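Local coordinates for heme-binding protein A / AI-2 binding protein A (Helicobacter pylori SS1, PDB 6OFQ) that probably captures short peptides in the periplasm and hands them to an ABC transporter, as a type II substrate-binding protein, at residues I164-N169 with A173-N178; D434-L439 with K470-S475. All coordinates share one frame; numbering follows the deposited sequence. Where two conformers were deposited one is given.

How the interactions relate
Interactions 1 and 2 lie on the same side of the chain's centre, with their own centres about 13 Å apart, and they follow one another in series along the chain. Interaction 1 joins strand 163-168 of the five-stranded antiparallel sheet to the short helix 175-178. Interaction 2 joins the N-terminal part of helix 436-443 to the C-terminal part of helix 462-473. The two are in direct contact: Ala173 N lies 2.9 Å from Lys472 O, a probable hydrogen bond, and Pro174 CG packs 3.6 Å from Asp436 CG. Residues 173-178 thus join the sheet containing strand 163-168, through Phe175, to helices more than 250 residues later, through Ala173 and Pro174.

Interaction 1 (I164-N169 with A173-N178); sequences IRFTLN and APFLAN
Phe175 meets Phe166 and Leu168 in a buried, wholly apolar strand-to-helix contact, made where the chain leaves strand 163-168 and turns back as helix 175-178. This strand runs antiparallel to both 91-96 and 153-160 in the five-stranded antiparallel sheet, and Phe166 and Leu168, two residues apart, direct their side chains from the same side of it toward the helix. The backbones stay well separated: the closest CA atoms, those of Leu168 and Phe175, are 9.4 Å apart, so side chains alone bridge the gap. With CG anti to the backbone N (chi1 -168°), the Phe175 ring extends from the helix toward the strand.

The two rings form a T-shaped pair with centroids 5.4 Å apart and planes at 73°. Phe175 supplies the edge and Phe166 the face; the leading atom, Phe175 CZ, sits 3.8 Å from Phe166 CD1, displaced toward the rim of the Phe166 ring. Leu168 uses a different surface. Its CD2 methyl stands over the centre of one Phe175 face, 4.0 Å from the centroid and 13° off the normal, a well-aligned CH-pi contact, while CD1 reaches Phe175 CG at 4.0 Å. Tyr92 of the adjacent strand adds another edge-to-face partner for Phe175, and Phe123 meets the Phe166 ring.

The Phe175 ring has one edge directed at an aromatic face and one face covered by a methyl, which should limit how far it can tilt or shift, and dispersion together with weak ring electrostatics, rather than polar bonding, holds helix to sheet here.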
ATOM      1  N   ILE A 164      -3.922  26.623   4.028  1.00  5.33           N
ATOM      2  CA  ILE A 164      -3.527  25.765   5.113  1.00  5.32           C
ATOM      3  C   ILE A 164      -2.025  25.853   5.377  1.00  5.28           C
ATOM      4  O   ILE A 164      -1.234  25.789   4.450  1.00  6.41           O
ATOM      5  CB  ILE A 164      -3.933  24.284   4.821  1.00  5.62           C
ATOM      6  CG1 ILE A 164      -5.473  24.079   4.942  1.00  5.60           C
ATOM      7  CG2 ILE A 164      -3.181  23.358   5.752  1.00  6.54           C
ATOM      8  CD1 ILE A 164      -5.936  23.930   6.369  1.00  6.23           C
ATOM      9  N   ARG A 165      -1.647  26.037   6.632  0.50  4.24           N
ATOM     10  CA  ARG A 165      -0.221  26.085   7.003  0.50  4.18           C
ATOM     11  C   ARG A 165       0.107  24.991   8.011  0.50  4.42           C
ATOM     12  O   ARG A 165      -0.538  24.891   9.056  0.50  5.20           O
ATOM     13  CB  ARG A 165       0.144  27.434   7.619  0.50  3.58           C
ATOM     14  CG  ARG A 165       1.593  27.490   8.080  0.50  3.22           C
ATOM     15  CD  ARG A 165       2.039  28.912   8.386  0.50  2.89           C
ATOM     16  NE  ARG A 165       2.222  29.638   7.118  0.50  2.58           N
ATOM     17  CZ  ARG A 165       2.303  30.965   6.968  0.50  2.54           C
ATOM     18  NH1 ARG A 165       2.141  31.804   7.975  0.50  2.69           N
ATOM     19  NH2 ARG A 165       2.464  31.463   5.773  0.50  2.15           N
ATOM     20  N   PHE A 166       1.070  24.140   7.670  1.00  4.96           N
ATOM     21  CA  PHE A 166       1.632  23.151   8.568  1.00  4.98           C
ATOM     22  C   PHE A 166       2.932  23.654   9.112  1.00  5.32           C
ATOM     23  O   PHE A 166       3.736  24.220   8.339  1.00  5.33           O
ATOM     24  CB  PHE A 166       1.964  21.840   7.804  1.00  5.23           C
ATOM     25  CG  PHE A 166       0.786  21.086   7.262  1.00  5.21           C
ATOM     26  CD1 PHE A 166       0.157  20.075   8.001  1.00  6.12           C
ATOM     27  CD2 PHE A 166       0.362  21.345   5.991  1.00  5.32           C
ATOM     28  CE1 PHE A 166      -0.921  19.376   7.469  1.00  6.22           C
ATOM     29  CE2 PHE A 166      -0.691  20.642   5.433  1.00  5.73           C
ATOM     30  CZ  PHE A 166      -1.345  19.695   6.198  1.00  5.72           C
ATOM     31  N   THR A 167       3.084  23.550  10.425  1.00  5.38           N
ATOM     32  CA  THR A 167       4.392  23.759  11.028  1.00  4.95           C
ATOM     33  C   THR A 167       4.838  22.446  11.613  1.00  5.42           C
ATOM     34  O   THR A 167       4.069  21.767  12.313  1.00  5.37           O
ATOM     35  CB  THR A 167       4.282  24.835  12.142  1.00  5.30           C
ATOM     36  OG1 THR A 167       3.738  26.033  11.553  1.00  7.03           O
ATOM     37  CG2 THR A 167       5.665  25.075  12.758  1.00  5.24           C
ATOM     38  N   LEU A 168       6.080  22.097  11.311  1.00  5.21           N
ATOM     39  CA  LEU A 168       6.634  20.798  11.760  1.00  5.22           C
ATOM     40  C   LEU A 168       7.520  20.942  12.980  1.00  5.85           C
ATOM     41  O   LEU A 168       8.080  22.011  13.234  1.00  6.92           O
ATOM     42  CB  LEU A 168       7.379  20.126  10.636  1.00  4.82           C
ATOM     43  CG  LEU A 168       6.706  19.909   9.313  1.00  4.87           C
ATOM     44  CD1 LEU A 168       7.526  19.032   8.386  1.00  4.75           C
ATOM     45  CD2 LEU A 168       5.283  19.424   9.417  1.00  4.58           C
ATOM     46  N   ASN A 169       7.674  19.854  13.746  1.00  6.07           N
ATOM     47  CA  ASN A 169       8.613  19.864  14.845  1.00  6.83           C
ATOM     48  C   ASN A 169      10.061  19.780  14.425  1.00  7.59           C
ATOM     49  O   ASN A 169      10.952  20.047  15.254  1.00 10.83           O
ATOM     50  CB  ASN A 169       8.252  18.753  15.834  1.00  7.69           C
ATOM     51  CG  ASN A 169       7.015  19.062  16.643  1.00  8.99           C
ATOM     52  OD1 ASN A 169       6.928  20.148  17.240  1.00  9.40           O
ATOM     53  ND2 ASN A 169       6.062  18.126  16.737  1.00  9.52           N
ATOM     54  N   ALA A 173      11.926  15.260   5.247  1.00  4.60           N
ATOM     55  CA  ALA A 173      12.116  15.186   3.810  1.00  5.19           C
ATOM     56  C   ALA A 173      10.929  14.552   3.082  1.00  5.07           C
ATOM     57  O   ALA A 173      10.538  15.099   2.062  1.00  5.56           O
ATOM     58  CB  ALA A 173      13.436  14.501   3.440  1.00  5.36           C
ATOM     59  N   PRO A 174      10.365  13.462   3.590  1.00  4.94           N
ATOM     60  CA  PRO A 174       9.185  12.869   2.909  1.00  4.76           C
ATOM     61  C   PRO A 174       7.887  13.592   3.031  1.00  4.93           C
ATOM     62  O   PRO A 174       6.915  13.165   2.416  1.00  4.42           O
ATOM     63  CB  PRO A 174       9.041  11.496   3.583  1.00  5.56           C
ATOM     64  CG  PRO A 174      10.315  11.277   4.308  1.00  6.56           C
ATOM     65  CD  PRO A 174      10.843  12.600   4.695  1.00  5.56           C
ATOM     66  N   PHE A 175       7.808  14.700   3.771  1.00  4.21           N
ATOM     67  CA  PHE A 175       6.484  15.252   4.119  1.00  4.44           C
ATOM     68  C   PHE A 175       5.658  15.622   2.906  1.00  4.13           C
ATOM     69  O   PHE A 175       4.462  15.306   2.872  1.00  4.02           O
ATOM     70  CB  PHE A 175       6.650  16.458   5.076  1.00  4.69           C
ATOM     71  CG  PHE A 175       5.359  16.926   5.738  1.00  5.07           C
ATOM     72  CD1 PHE A 175       4.696  16.134   6.650  1.00  5.76           C
ATOM     73  CD2 PHE A 175       4.743  18.104   5.289  1.00  5.69           C
ATOM     74  CE1 PHE A 175       3.517  16.608   7.208  1.00  5.68           C
ATOM     75  CE2 PHE A 175       3.552  18.564   5.827  1.00  5.74           C
ATOM     76  CZ  PHE A 175       2.940  17.784   6.762  1.00  5.77           C
ATOM     77  N   LEU A 176       6.213  16.310   1.904  1.00  4.12           N
ATOM     78  CA  LEU A 176       5.429  16.707   0.762  1.00  4.15           C
ATOM     79  C   LEU A 176       4.857  15.485   0.066  1.00  4.02           C
ATOM     80  O   LEU A 176       3.647  15.471  -0.237  1.00  3.89           O
ATOM     81  CB  LEU A 176       6.234  17.557  -0.207  1.00  4.12           C
ATOM     82  CG  LEU A 176       5.452  18.137  -1.374  1.00  4.21           C
ATOM     83  CD1 LEU A 176       4.424  19.150  -0.973  1.00  5.14           C
ATOM     84  CD2 LEU A 176       6.438  18.702  -2.387  1.00  4.30           C
ATOM     85  N   ALA A 177       5.662  14.443  -0.159  1.00  4.17           N
ATOM     86  CA  ALA A 177       5.173  13.239  -0.824  1.00  4.18           C
ATOM     87  C   ALA A 177       4.143  12.498   0.040  1.00  4.59           C
ATOM     88  O   ALA A 177       3.118  11.997  -0.458  1.00  4.95           O
ATOM     89  CB  ALA A 177       6.344  12.301  -1.076  1.00  4.09           C
ATOM     90  N   ASN A 178       4.305  12.575   1.352  1.00  4.40           N
ATOM     91  CA  ASN A 178       3.371  11.976   2.292  1.00  4.32           C
ATOM     92  C   ASN A 178       1.946  12.511   2.066  1.00  4.47           C
ATOM     93  O   ASN A 178       0.900  11.823   2.211  1.00  4.53           O
ATOM     94  CB  ASN A 178       3.704  12.160   3.758  1.00  5.16           C
ATOM     95  CG  ASN A 178       4.922  11.402   4.183  1.00  5.20           C
ATOM     96  OD1 ASN A 178       5.382  10.454   3.538  1.00  6.79           O
ATOM     97  ND2 ASN A 178       5.408  11.848   5.327  1.00  6.97           N
TER

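Interaction 2 (D434-L439 with K470-S475); sequences DPDNFL and KAKRVS
Lys472 and Asp436 form a buried salt bridge between two helices, with Lys472 NZ donating to Asp436 OD2 at 2.8 Å. The ammonium comes in on the syn side of OD2, 15° out of the carboxylate plane. The bridge is one-sided, since Asp436 OD1 stays 3.5 Å from Lys472 NZ. The aliphatic part of the lysine also comes close, Lys472 CE lying 3.4 Å from Asp436 OD2, and the two side chains cross at about a right angle. Lys472 runs extended as far as CE and then bends at its last torsion (chi4 -67°), which swings NZ onto the carboxylate. Glu172 OE2 forms a second salt bridge with the same ammonium, and Tyr440 offers a cation-pi contact; this setting would be expected to favour the charged lysine.

Asp436 lies near the N-terminal end of helix 436-443 and Lys472 near the C-terminal end of helix 462-473, so the bridge ties the two helices together close to those ends. An Asx turn leads into helix 436-443.

The backbone that carries the Asp436 carboxylate is held by its own bonds. In the Asx turn, Asp434 OD1 accepts from Asp436 N in a capping bond of 2.9 Å, with an N-H...O angle of 159° and the anti lone pair in use. Asn437 N adds a backbone bond to Asp434 O, and Pro435 O accepts from both Phe438 N and Leu439 N. Farther out, Arg480 pairs with Asp434 OD2 in a salt bridge and also donates through NE to Ala471 O, connecting the cap to the other helix.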
ATOM      1  N   ASP A 434      10.461   6.661  -2.148  1.00  4.98           N
ATOM      2  CA  ASP A 434      11.316   7.217  -1.114  1.00  4.84           C
ATOM      3  C   ASP A 434      11.538   6.043  -0.180  1.00  4.02           C
ATOM      4  O   ASP A 434      10.597   5.426   0.329  1.00  3.60           O
ATOM      5  CB  ASP A 434      10.641   8.374  -0.384  1.00  5.28           C
ATOM      6  CG  ASP A 434      11.612   9.141   0.495  1.00  6.15           C
ATOM      7  OD1 ASP A 434      12.090   8.533   1.455  1.00  4.86           O
ATOM      8  OD2 ASP A 434      11.824  10.351   0.198  1.00  7.79           O
ATOM      9  N   PRO A 435      12.788   5.740   0.163  1.00  3.82           N
ATOM     10  CA  PRO A 435      13.047   4.667   1.146  1.00  3.85           C
ATOM     11  C   PRO A 435      12.307   4.787   2.457  1.00  3.89           C
ATOM     12  O   PRO A 435      12.045   3.749   3.102  1.00  4.02           O
ATOM     13  CB  PRO A 435      14.581   4.681   1.310  1.00  4.12           C
ATOM     14  CG  PRO A 435      15.079   5.265   0.012  1.00  4.29           C
ATOM     15  CD  PRO A 435      14.077   6.315  -0.312  1.00  3.98           C
ATOM     16  N   ASP A 436      12.008   5.997   2.872  1.00  3.51           N
ATOM     17  CA  ASP A 436      11.297   6.161   4.137  1.00  3.54           C
ATOM     18  C   ASP A 436       9.994   5.367   4.220  1.00  3.55           C
ATOM     19  O   ASP A 436       9.634   4.812   5.273  1.00  3.51           O
ATOM     20  CB  ASP A 436      11.004   7.644   4.385  1.00  3.92           C
ATOM     21  CG  ASP A 436      10.359   7.919   5.736  1.00  4.10           C
ATOM     22  OD1 ASP A 436       9.112   7.982   5.735  1.00  5.06           O
ATOM     23  OD2 ASP A 436      11.062   8.148   6.701  1.00  4.23           O
ATOM     24  N   ASN A 437       9.317   5.273   3.083  1.00  3.32           N
ATOM     25  CA  ASN A 437       7.972   4.646   2.980  1.00  3.64           C
ATOM     26  C   ASN A 437       8.070   3.129   3.229  1.00  4.11           C
ATOM     27  O   ASN A 437       7.004   2.511   3.461  1.00  3.94           O
ATOM     28  CB  ASN A 437       7.362   4.991   1.620  1.00  3.64           C
ATOM     29  CG  ASN A 437       6.000   4.336   1.365  1.00  3.52           C
ATOM     30  OD1 ASN A 437       5.903   3.477   0.465  1.00  3.76           O
ATOM     31  ND2 ASN A 437       4.977   4.695   2.089  1.00  3.72           N
ATOM     32  N   PHE A 438       9.259   2.535   3.057  1.00  3.73           N
ATOM     33  CA  PHE A 438       9.460   1.135   3.417  1.00  3.97           C
ATOM     34  C   PHE A 438      10.160   1.074   4.764  1.00  4.05           C
ATOM     35  O   PHE A 438       9.678   0.410   5.726  1.00  3.70           O
ATOM     36  CB  PHE A 438      10.253   0.303   2.381  1.00  4.17           C
ATOM     37  CG  PHE A 438       9.544   0.083   1.049  1.00  4.47           C
ATOM     38  CD1 PHE A 438       9.315   1.126   0.128  1.00  4.74           C
ATOM     39  CD2 PHE A 438       9.246  -1.220   0.656  1.00  4.63           C
ATOM     40  CE1 PHE A 438       8.736   0.821  -1.109  1.00  4.61           C
ATOM     41  CE2 PHE A 438       8.647  -1.479  -0.578  1.00  4.18           C
ATOM     42  CZ  PHE A 438       8.425  -0.463  -1.469  1.00  4.30           C
ATOM     43  N   LEU A 439      11.362   1.622   4.841  1.00  3.93           N
ATOM     44  CA  LEU A 439      12.179   1.441   6.011  1.00  4.05           C
ATOM     45  C   LEU A 439      11.534   2.020   7.270  1.00  3.96           C
ATOM     46  O   LEU A 439      11.534   1.352   8.312  1.00  4.10           O
ATOM     47  CB  LEU A 439      13.551   2.048   5.823  1.00  4.24           C
ATOM     48  CG  LEU A 439      14.347   1.496   4.627  1.00  4.20           C
ATOM     49  CD1 LEU A 439      15.630   2.313   4.479  1.00  4.87           C
ATOM     50  CD2 LEU A 439      14.647   0.017   4.833  1.00  4.49           C
ATOM     51  N   LYS A 470      17.667  10.388  11.219  1.00  6.69           N
ATOM     52  CA  LYS A 470      18.595  11.303  10.579  1.00  7.53           C
ATOM     53  C   LYS A 470      18.299  11.549   9.135  1.00  7.17           C
ATOM     54  O   LYS A 470      18.405  12.671   8.629  1.00  7.00           O
ATOM     55  CB  LYS A 470      20.012  10.793  10.688  1.00  9.83           C
ATOM     56  CG  LYS A 470      20.557  10.881  12.076  1.00 12.59           C
ATOM     57  CD  LYS A 470      22.026  10.462  12.073  1.00 17.98           C
ATOM     58  CE  LYS A 470      22.579  10.279  13.471  1.00 24.82           C
ATOM     59  NZ  LYS A 470      22.957  11.618  13.960  1.00 34.79           N
ATOM     60  N   ALA A 471      17.945  10.489   8.419  1.00  5.45           N
ATOM     61  CA  ALA A 471      17.656  10.608   6.998  1.00  5.32           C
ATOM     62  C   ALA A 471      16.377  11.361   6.674  1.00  5.11           C
ATOM     63  O   ALA A 471      16.265  11.905   5.579  1.00  6.05           O
ATOM     64  CB  ALA A 471      17.581   9.269   6.311  1.00  5.35           C
ATOM     65  N   LYS A 472      15.511  11.578   7.645  1.00  5.38           N
ATOM     66  CA  LYS A 472      14.400  12.491   7.436  1.00  5.90           C
ATOM     67  C   LYS A 472      14.797  13.953   7.553  1.00  6.17           C
ATOM     68  O   LYS A 472      14.164  14.862   6.978  1.00  6.23           O
ATOM     69  CB  LYS A 472      13.373  12.264   8.535  1.00  5.80           C
ATOM     70  CG  LYS A 472      12.697  10.923   8.495  1.00  5.88           C
ATOM     71  CD  LYS A 472      11.895  10.738   9.760  1.00  5.94           C
ATOM     72  CE  LYS A 472      11.017   9.489   9.797  1.00  5.77           C
ATOM     73  NZ  LYS A 472       9.894   9.559   8.810  1.00  5.49           N
ATOM     74  N   ARG A 473      15.870  14.215   8.307  1.00  6.53           N
ATOM     75  CA  ARG A 473      16.156  15.594   8.761  1.00  8.47           C
ATOM     76  C   ARG A 473      17.066  16.358   7.843  1.00  8.15           C
ATOM     77  O   ARG A 473      17.282  17.555   8.025  1.00  9.51           O
ATOM     78  CB  ARG A 473      16.765  15.587  10.171  1.00  9.16           C
ATOM     79  CG  ARG A 473      15.867  15.040  11.248  1.00 11.69           C
ATOM     80  CD  ARG A 473      14.793  15.931  11.803  1.00 15.14           C
ATOM     81  NE  ARG A 473      13.965  15.137  12.714  1.00 17.51           N
ATOM     82  CZ  ARG A 473      12.881  14.438  12.344  1.00 19.14           C
ATOM     83  NH1 ARG A 473      12.328  14.476  11.110  1.00 15.46           N
ATOM     84  NH2 ARG A 473      12.293  13.691  13.258  1.00 16.13           N
ATOM     85  N   VAL A 474      17.587  15.698   6.823  1.00  8.76           N
ATOM     86  CA  VAL A 474      18.279  16.356   5.723  1.00 10.15           C
ATOM     87  C   VAL A 474      17.565  16.067   4.414  1.00 10.84           C
ATOM     88  O   VAL A 474      16.950  15.004   4.263  1.00 10.26           O
ATOM     89  CB  VAL A 474      19.746  15.897   5.601  1.00 13.38           C
ATOM     90  CG1 VAL A 474      20.503  16.423   6.812  1.00 16.86           C
ATOM     91  CG2 VAL A 474      19.909  14.389   5.517  1.00 13.73           C
ATOM     92  N   SER A 475      17.553  16.991   3.480  1.00 11.30           N
ATOM     93  CA  SER A 475      16.776  16.854   2.244  1.00 12.76           C
ATOM     94  C   SER A 475      17.644  16.419   1.053  1.00 11.46           C
ATOM     95  O   SER A 475      17.133  15.833   0.082  1.00 12.19           O
ATOM     96  CB  SER A 475      15.998  18.162   1.970  1.00 16.97           C
ATOM     97  OG  SER A 475      16.952  19.208   1.809  1.00 19.58           O
TER